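Local coordinates for protein ectonucleoside triphosphate diphosphohydrolase 4 (Homo sapiens, PDB 6WG5) that belongs to the GDA1/CD39 nucleoside phosphatase family and probably adopts the two-lobed, actin-like fold of that group, at residues A[56-61]-A[476-481]; A[223-228]-A[384-389]; A[25-30]-A[472-477]. One frame throughout, in Å; residues are numbered along the deposited sequence.

In the fold
The end of helix 18-28 and the residues after it (25-30) later meet 472-477 to form contact 3. Strand 53-61 comes later and supplies 56-61 to contact 1. Contact 2 closes first: the strand parts of 223-228 and 384-389 pair in the second sheet. It lies wholly within the loops of the other two contacts. The chain then reaches 472-477, which closes contact 3, and 476-481, which closes contact 1. The two loops end on the same stretch, sharing E476 and V477. The loop before helix 479-487 thus meets the N-terminal helix, and the start of helix 479-487 meets strand 53-61 of the first sheet. F384 of contact 2 packs on V472 and V477.

Contact 1: A[56-61]-A[476-481]; sequences FVYCWP and EVQWTL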
# COMPACT_ATOMS: atom_id res chain seq x y z
N PHE A 56 -11.25 -6.52 -11.32
CA PHE A 56 -11.59 -5.14 -11.62
C PHE A 56 -11.60 -4.96 -13.13
O PHE A 56 -10.66 -5.39 -13.81
CB PHE A 56 -10.59 -4.16 -10.99
CG PHE A 56 -10.43 -4.31 -9.51
CD1 PHE A 56 -11.08 -3.45 -8.64
CD2 PHE A 56 -9.62 -5.30 -8.98
CE1 PHE A 56 -10.93 -3.59 -7.27
CE2 PHE A 56 -9.47 -5.44 -7.62
CZ PHE A 56 -10.13 -4.58 -6.76
N VAL A 57 -12.65 -4.32 -13.65
CA VAL A 57 -12.72 -3.96 -15.06
C VAL A 57 -12.44 -2.47 -15.17
O VAL A 57 -13.11 -1.65 -14.55
CB VAL A 57 -14.09 -4.31 -15.66
CG1 VAL A 57 -14.14 -3.92 -17.13
CG2 VAL A 57 -14.38 -5.79 -15.50
N TYR A 58 -11.43 -2.13 -15.97
CA TYR A 58 -11.08 -0.75 -16.25
C TYR A 58 -11.36 -0.43 -17.71
O TYR A 58 -11.21 -1.29 -18.58
CB TYR A 58 -9.60 -0.48 -15.94
CG TYR A 58 -9.23 -0.69 -14.49
CD1 TYR A 58 -9.37 0.33 -13.56
CD2 TYR A 58 -8.75 -1.91 -14.05
CE1 TYR A 58 -9.04 0.14 -12.24
CE2 TYR A 58 -8.42 -2.11 -12.73
CZ TYR A 58 -8.56 -1.08 -11.83
OH TYR A 58 -8.23 -1.27 -10.50
N CYS A 59 -11.77 0.81 -17.96
CA CYS A 59 -12.01 1.28 -19.32
C CYS A 59 -11.35 2.64 -19.50
O CYS A 59 -10.98 3.31 -18.53
CB CYS A 59 -13.51 1.36 -19.64
SG CYS A 59 -14.46 2.41 -18.52
N TRP A 60 -11.21 3.04 -20.76
CA TRP A 60 -10.61 4.33 -21.09
C TRP A 60 -11.04 4.71 -22.49
O TRP A 60 -11.31 3.83 -23.32
CB TRP A 60 -9.08 4.28 -20.99
CG TRP A 60 -8.45 3.17 -21.79
CD1 TRP A 60 -8.04 3.23 -23.09
CD2 TRP A 60 -8.14 1.85 -21.33
NE1 TRP A 60 -7.50 2.02 -23.47
CE2 TRP A 60 -7.55 1.16 -22.41
CE3 TRP A 60 -8.30 1.18 -20.11
CZ2 TRP A 60 -7.13 -0.16 -22.31
CZ3 TRP A 60 -7.88 -0.13 -20.01
CH2 TRP A 60 -7.30 -0.79 -21.10
N PRO A 61 -11.13 6.00 -22.80
CA PRO A 61 -11.43 6.43 -24.16
C PRO A 61 -10.17 6.42 -25.02
O PRO A 61 -9.07 6.13 -24.55
CB PRO A 61 -11.96 7.85 -23.96
CG PRO A 61 -11.22 8.35 -22.77
CD PRO A 61 -10.98 7.14 -21.88
N GLU A 476 -11.13 3.93 -2.59
CA GLU A 476 -9.98 3.15 -2.14
C GLU A 476 -8.86 3.23 -3.17
O GLU A 476 -9.09 3.44 -4.36
CB GLU A 476 -10.40 1.69 -1.92
CG GLU A 476 -9.27 0.73 -1.58
CD GLU A 476 -9.73 -0.72 -1.54
OE1 GLU A 476 -10.87 -0.99 -1.96
OE2 GLU A 476 -8.95 -1.58 -1.09
N VAL A 477 -7.63 3.07 -2.69
CA VAL A 477 -6.46 3.03 -3.57
C VAL A 477 -6.37 1.63 -4.17
O VAL A 477 -6.23 0.64 -3.45
CB VAL A 477 -5.18 3.39 -2.81
CG1 VAL A 477 -3.96 3.26 -3.73
CG2 VAL A 477 -5.27 4.79 -2.25
N GLN A 478 -6.45 1.55 -5.50
CA GLN A 478 -6.37 0.29 -6.22
C GLN A 478 -4.96 0.13 -6.76
O GLN A 478 -4.59 0.79 -7.73
CB GLN A 478 -7.39 0.25 -7.37
CG GLN A 478 -8.76 0.83 -7.05
CD GLN A 478 -9.53 -0.01 -6.05
OE1 GLN A 478 -9.02 -1.00 -5.53
NE2 GLN A 478 -10.77 0.38 -5.78
N TRP A 479 -4.17 -0.74 -6.14
CA TRP A 479 -2.88 -1.08 -6.74
C TRP A 479 -3.08 -1.75 -8.09
O TRP A 479 -2.21 -1.67 -8.96
CB TRP A 479 -2.05 -1.97 -5.81
CG TRP A 479 -2.53 -3.39 -5.64
CD1 TRP A 479 -3.22 -3.89 -4.58
CD2 TRP A 479 -2.33 -4.48 -6.55
NE1 TRP A 479 -3.48 -5.23 -4.78
CE2 TRP A 479 -2.94 -5.62 -5.97
CE3 TRP A 479 -1.70 -4.62 -7.79
CZ2 TRP A 479 -2.94 -6.86 -6.60
CZ3 TRP A 479 -1.70 -5.85 -8.41
CH2 TRP A 479 -2.31 -6.96 -7.81
N THR A 480 -4.24 -2.39 -8.30
CA THR A 480 -4.56 -2.94 -9.61
C THR A 480 -4.66 -1.84 -10.66
O THR A 480 -4.42 -2.10 -11.85
CB THR A 480 -5.87 -3.73 -9.54
OG1 THR A 480 -6.90 -2.91 -8.99
CG2 THR A 480 -5.70 -4.98 -8.69
N LEU A 481 -5.00 -0.62 -10.25
CA LEU A 481 -5.05 0.49 -11.19
C LEU A 481 -3.65 0.85 -11.69
O LEU A 481 -3.47 1.14 -12.88
CB LEU A 481 -5.71 1.70 -10.54
CG LEU A 481 -5.76 2.99 -11.37
CD1 LEU A 481 -6.47 2.76 -12.69
CD2 LEU A 481 -6.43 4.09 -10.57
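Y58 and T480 meet at the middle of this contact, with F56 and L481 beside them. Strand 53-61 belongs to the first mixed sheet of an apparently actin-like fold, as expected for the GDA1/CD39 family. F56 and Y58 both point toward the start of helix 479-487.

The dense part is buried. The OH of Y58 is hydrogen-bonded to OG1 of T480 at 2.6 Å, and either oxygen could be the donor. OG1 lies in the plane of the Y58 ring, at its edge. The same OG1 also sits 3.6 Å above the plane of the F56 ring, displaced toward the rim. The chi1 of T480 is 54°, which puts OG1 between the backbone N and the carbonyl carbon. The methyl CG2 of T480 approaches CD2 of F56 at 3.9 Å. L481 adds an apolar touch, with its CD1 3.7 Å from CE1 of Y58. L481 also touches V186 of helix 172-186.

The looser side is at Q478, which is partly exposed. Its side chain is bent at chi2 (-68°) and crosses that of F56 at about a right angle. OE1 of Q478 approaches CE1 of F56 at 3.7 Å, with the amide and ring planes 53° apart. No hydrogen bond links Q478 to 56-61. Q75 of strand 74-75 touches Q478, F56 and Y58.

The backbone N of L481 comes within 3.3 Å of the OH of Y58, but the angle is poor, and this N donates instead to O of Q478 at 2.9 Å.

Contact 2: A[223-228]-A[384-389]; sequences LDMGGV and FSEFYY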
# COMPACT_ATOMS: atom_id res chain seq x y z
N LEU A 223 2.78 5.69 3.04
CA LEU A 223 3.11 4.95 4.24
C LEU A 223 1.91 4.08 4.60
O LEU A 223 0.78 4.58 4.66
CB LEU A 223 3.44 5.89 5.40
CG LEU A 223 4.84 6.49 5.41
CD1 LEU A 223 4.83 7.84 6.10
CD2 LEU A 223 5.80 5.54 6.11
N ASP A 224 2.15 2.79 4.83
CA ASP A 224 1.07 1.86 5.14
C ASP A 224 1.51 0.95 6.26
O ASP A 224 2.46 0.18 6.11
CB ASP A 224 0.68 1.04 3.90
CG ASP A 224 -0.72 0.47 4.00
OD1 ASP A 224 -1.21 0.29 5.14
OD2 ASP A 224 -1.33 0.19 2.95
N MET A 225 0.83 1.04 7.40
CA MET A 225 1.09 0.18 8.55
C MET A 225 -0.12 -0.72 8.73
O MET A 225 -1.18 -0.27 9.18
CB MET A 225 1.36 1.00 9.81
CG MET A 225 1.61 0.16 11.05
SD MET A 225 2.00 1.14 12.51
CE MET A 225 3.63 1.76 12.09
N GLY A 226 0.04 -1.99 8.38
CA GLY A 226 -1.00 -2.98 8.56
C GLY A 226 -0.94 -3.60 9.94
O GLY A 226 -0.30 -3.08 10.86
N GLY A 227 -1.61 -4.74 10.08
CA GLY A 227 -1.55 -5.47 11.33
C GLY A 227 -0.23 -6.19 11.52
O GLY A 227 0.30 -6.26 12.63
N VAL A 228 0.34 -6.71 10.43
CA VAL A 228 1.56 -7.50 10.48
C VAL A 228 2.75 -6.72 9.95
O VAL A 228 3.86 -6.83 10.49
CB VAL A 228 1.38 -8.82 9.71
CG1 VAL A 228 2.71 -9.55 9.55
CG2 VAL A 228 0.38 -9.72 10.42
N PHE A 384 -1.73 5.41 5.51
CA PHE A 384 -2.87 4.52 5.41
C PHE A 384 -2.89 3.54 6.58
O PHE A 384 -1.93 3.43 7.34
CB PHE A 384 -2.85 3.76 4.08
CG PHE A 384 -3.01 4.64 2.88
CD1 PHE A 384 -4.25 5.14 2.52
CD2 PHE A 384 -1.91 4.98 2.10
CE1 PHE A 384 -4.40 5.95 1.41
CE2 PHE A 384 -2.06 5.79 0.99
CZ PHE A 384 -3.30 6.28 0.65
N SER A 385 -4.02 2.84 6.70
CA SER A 385 -4.22 1.80 7.72
C SER A 385 -4.01 2.41 9.10
O SER A 385 -4.69 3.40 9.42
CB SER A 385 -3.33 0.61 7.37
OG SER A 385 -3.77 -0.02 6.18
N GLU A 386 -3.11 1.88 9.93
CA GLU A 386 -2.99 2.34 11.31
C GLU A 386 -2.70 3.83 11.39
O GLU A 386 -3.10 4.49 12.36
CB GLU A 386 -1.90 1.56 12.03
CG GLU A 386 -2.23 0.09 12.23
CD GLU A 386 -3.46 -0.12 13.11
OE1 GLU A 386 -3.72 0.75 13.97
OE2 GLU A 386 -4.15 -1.14 12.93
N PHE A 387 -2.00 4.39 10.39
CA PHE A 387 -1.76 5.83 10.40
C PHE A 387 -3.06 6.62 10.44
O PHE A 387 -3.10 7.71 11.01
CB PHE A 387 -0.93 6.23 9.17
CG PHE A 387 0.51 5.82 9.25
CD1 PHE A 387 1.40 6.53 10.04
CD2 PHE A 387 0.97 4.71 8.55
CE1 PHE A 387 2.73 6.15 10.12
CE2 PHE A 387 2.29 4.33 8.62
CZ PHE A 387 3.17 5.05 9.41
N TYR A 388 -4.13 6.08 9.86
CA TYR A 388 -5.44 6.71 9.93
C TYR A 388 -6.23 6.25 11.15
O TYR A 388 -6.84 7.08 11.84
CB TYR A 388 -6.23 6.42 8.66
CG TYR A 388 -7.58 7.10 8.61
CD1 TYR A 388 -7.69 8.44 8.27
CD2 TYR A 388 -8.74 6.40 8.91
CE1 TYR A 388 -8.92 9.07 8.23
CE2 TYR A 388 -9.98 7.02 8.87
CZ TYR A 388 -10.06 8.35 8.53
OH TYR A 388 -11.29 8.98 8.49
N TYR A 389 -6.23 4.95 11.43
CA TYR A 389 -6.98 4.44 12.57
C TYR A 389 -6.47 5.02 13.88
O TYR A 389 -7.26 5.30 14.79
CB TYR A 389 -6.91 2.91 12.60
CG TYR A 389 -7.43 2.24 11.36
CD1 TYR A 389 -8.55 2.72 10.70
CD2 TYR A 389 -6.81 1.11 10.84
CE1 TYR A 389 -9.04 2.11 9.56
CE2 TYR A 389 -7.28 0.49 9.70
CZ TYR A 389 -8.40 0.99 9.07
OH TYR A 389 -8.88 0.38 7.93
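F384 and L223 are joined through their backbones: N of F384 donates to O of L223 at 2.8 Å, nearly along the C=O axis. A second backbone bond runs from N of E386 to O of M225 at 3.0 Å. It is almost straight, at 172° at the hydrogen, and lies in the carbonyl plane. E386 is the first residue of helix 386-392, so O of M225 takes up an N-H at the start of that helix.

One hydrogen bond links side chains. OG of S385 donates to OD1 of D224 at 2.8 Å. OD1 accepts through its syn lone pair, on the side of OD2. The CG of D224 is anti to its backbone N (chi1 -159°) and lies 3.9 Å from CB of F384. S385 sits at the N-cap of the helix, with its OG turned to D224.

The two segments form two parallel bridges in the second mixed sheet, D224 with F384 and M225 with S385, where strand 221-225 runs beside strand 381-385. Strand 381-385 turns directly into the helix, and D224 and F384 place their side chains on the same face of the sheet.

The apolar contacts centre on F387. Its CE2 approaches CB of M225 at 3.7 Å and CB of L223 at 3.8 Å. The SD of M225 makes a Met-aromatic contact with F387, 5.3 Å from the ring centroid and 22° off the normal. F387 also touches M449 of helix 436-456.

CB of E386 packs against CG of M225 at 3.9 Å. The carboxylate of E386 is held outside the two segments, by a salt bridge from OE1 to NH2 of R438.

Contact 3: A[25-30]-A[472-477]; sequences ARVTDI and VYDKEV
R26 and Y473 have the nearest CA atoms across the contact, 6.6 Å apart, where the end of helix 18-28 faces a tight turn at 472-475. R26 and K475 carry most of the contact. The side chain of R26 is extended from CG to NE, with CG anti to the backbone N (chi1 -177°). Its CD meets CB of Y473 at 3.7 Å, and that CB lies at the edge of the guanidinium. The two side chains cross at about a right angle, with the ring and guanidinium planes 43° apart.

The turn is a type I' beta turn from V472 to K475. Y473 and D474 hold its two middle positions, and both have positive phi. N of K475 bonds to O of V472 at 3.0 Å, and N of V472 bonds back to O of K475. The N-terminal helix docks on this turn at the protein surface.

K475 is also extended. Its CD is 3.5 Å from NE of R26, and its NZ lies over one face of the guanidinium, offset toward the rim. NZ of K475 and NE of R26 are 4.0 Å apart, so two like charges sit close and probably repel somewhat. NH2 of R77 adds a further positive charge near that amine.

V27 meets D474, the second middle residue of the turn, with its CG2 3.4 Å from OD2 of D474.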
# COMPACT_ATOMS: atom_id res chain seq x y z
N ALA A 25 -14.63 16.34 -9.73
CA ALA A 25 -14.88 15.56 -10.93
C ALA A 25 -14.95 14.07 -10.63
O ALA A 25 -15.85 13.37 -11.09
CB ALA A 25 -13.80 15.84 -11.98
N ARG A 26 -13.99 13.56 -9.84
CA ARG A 26 -13.95 12.12 -9.58
C ARG A 26 -15.16 11.66 -8.78
O ARG A 26 -15.60 10.51 -8.94
CB ARG A 26 -12.66 11.76 -8.84
CG ARG A 26 -12.51 10.27 -8.60
CD ARG A 26 -11.05 9.86 -8.44
NE ARG A 26 -10.90 8.41 -8.40
CZ ARG A 26 -10.56 7.65 -9.44
NH1 ARG A 26 -10.46 6.34 -9.29
NH2 ARG A 26 -10.31 8.19 -10.63
N VAL A 27 -15.72 12.52 -7.93
CA VAL A 27 -16.83 12.11 -7.09
C VAL A 27 -18.14 12.11 -7.87
O VAL A 27 -19.00 11.25 -7.64
CB VAL A 27 -16.92 13.04 -5.86
CG1 VAL A 27 -18.18 12.75 -5.05
CG2 VAL A 27 -15.68 12.87 -4.99
N THR A 28 -18.32 13.05 -8.79
CA THR A 28 -19.59 13.22 -9.47
C THR A 28 -19.64 12.60 -10.86
O THR A 28 -20.73 12.30 -11.35
CB THR A 28 -19.93 14.72 -9.59
OG1 THR A 28 -18.96 15.37 -10.41
CG2 THR A 28 -19.97 15.37 -8.21
N ASP A 29 -18.49 12.40 -11.51
CA ASP A 29 -18.45 11.74 -12.82
C ASP A 29 -18.48 10.23 -12.61
O ASP A 29 -17.46 9.54 -12.65
CB ASP A 29 -17.23 12.19 -13.62
CG ASP A 29 -17.36 13.61 -14.14
OD1 ASP A 29 -18.50 14.02 -14.46
OD2 ASP A 29 -16.33 14.31 -14.24
N ILE A 30 -19.68 9.72 -12.35
CA ILE A 30 -19.92 8.31 -12.10
C ILE A 30 -20.94 7.73 -13.09
O ILE A 30 -21.39 6.60 -12.91
CB ILE A 30 -20.35 8.09 -10.63
CG1 ILE A 30 -19.26 8.66 -9.71
CG2 ILE A 30 -20.58 6.62 -10.30
CD1 ILE A 30 -19.44 8.37 -8.23
N VAL A 472 -8.73 8.06 -1.18
CA VAL A 472 -8.34 9.26 -1.91
C VAL A 472 -9.46 9.60 -2.88
O VAL A 472 -9.92 8.73 -3.63
CB VAL A 472 -7.01 9.06 -2.65
CG1 VAL A 472 -6.58 10.35 -3.33
CG2 VAL A 472 -5.94 8.59 -1.69
N TYR A 473 -9.89 10.86 -2.87
CA TYR A 473 -11.04 11.29 -3.67
C TYR A 473 -12.22 10.34 -3.46
O TYR A 473 -12.92 9.97 -4.40
CB TYR A 473 -10.66 11.41 -5.15
CG TYR A 473 -9.63 12.49 -5.42
CD1 TYR A 473 -9.53 13.61 -4.61
CD2 TYR A 473 -8.75 12.38 -6.49
CE1 TYR A 473 -8.59 14.59 -4.86
CE2 TYR A 473 -7.81 13.36 -6.75
CZ TYR A 473 -7.73 14.47 -5.92
OH TYR A 473 -6.80 15.45 -6.16
N ASP A 474 -12.41 9.94 -2.20
CA ASP A 474 -13.56 9.14 -1.79
C ASP A 474 -13.58 7.77 -2.46
O ASP A 474 -14.64 7.18 -2.67
CB ASP A 474 -14.88 9.88 -2.05
CG ASP A 474 -15.03 11.12 -1.19
OD1 ASP A 474 -15.30 10.97 0.02
OD2 ASP A 474 -14.88 12.24 -1.72
N LYS A 475 -12.40 7.24 -2.79
CA LYS A 475 -12.28 5.91 -3.37
C LYS A 475 -11.03 5.23 -2.83
O LYS A 475 -10.00 5.88 -2.64
CB LYS A 475 -12.23 5.95 -4.90
CG LYS A 475 -13.51 6.46 -5.55
CD LYS A 475 -13.45 6.36 -7.06
CE LYS A 475 -14.67 6.99 -7.71
NZ LYS A 475 -14.57 6.99 -9.20
N GLU A 476 -11.13 3.93 -2.59
CA GLU A 476 -9.98 3.15 -2.14
C GLU A 476 -8.86 3.23 -3.17
O GLU A 476 -9.09 3.44 -4.36
CB GLU A 476 -10.40 1.69 -1.92
CG GLU A 476 -9.27 0.73 -1.58
CD GLU A 476 -9.73 -0.72 -1.54
OE1 GLU A 476 -10.87 -0.99 -1.96
OE2 GLU A 476 -8.95 -1.58 -1.09
N VAL A 477 -7.63 3.07 -2.69
CA VAL A 477 -6.46 3.03 -3.57
C VAL A 477 -6.37 1.63 -4.17
O VAL A 477 -6.23 0.64 -3.45
CB VAL A 477 -5.18 3.39 -2.81
CG1 VAL A 477 -3.96 3.26 -3.73
CG2 VAL A 477 -5.27 4.79 -2.25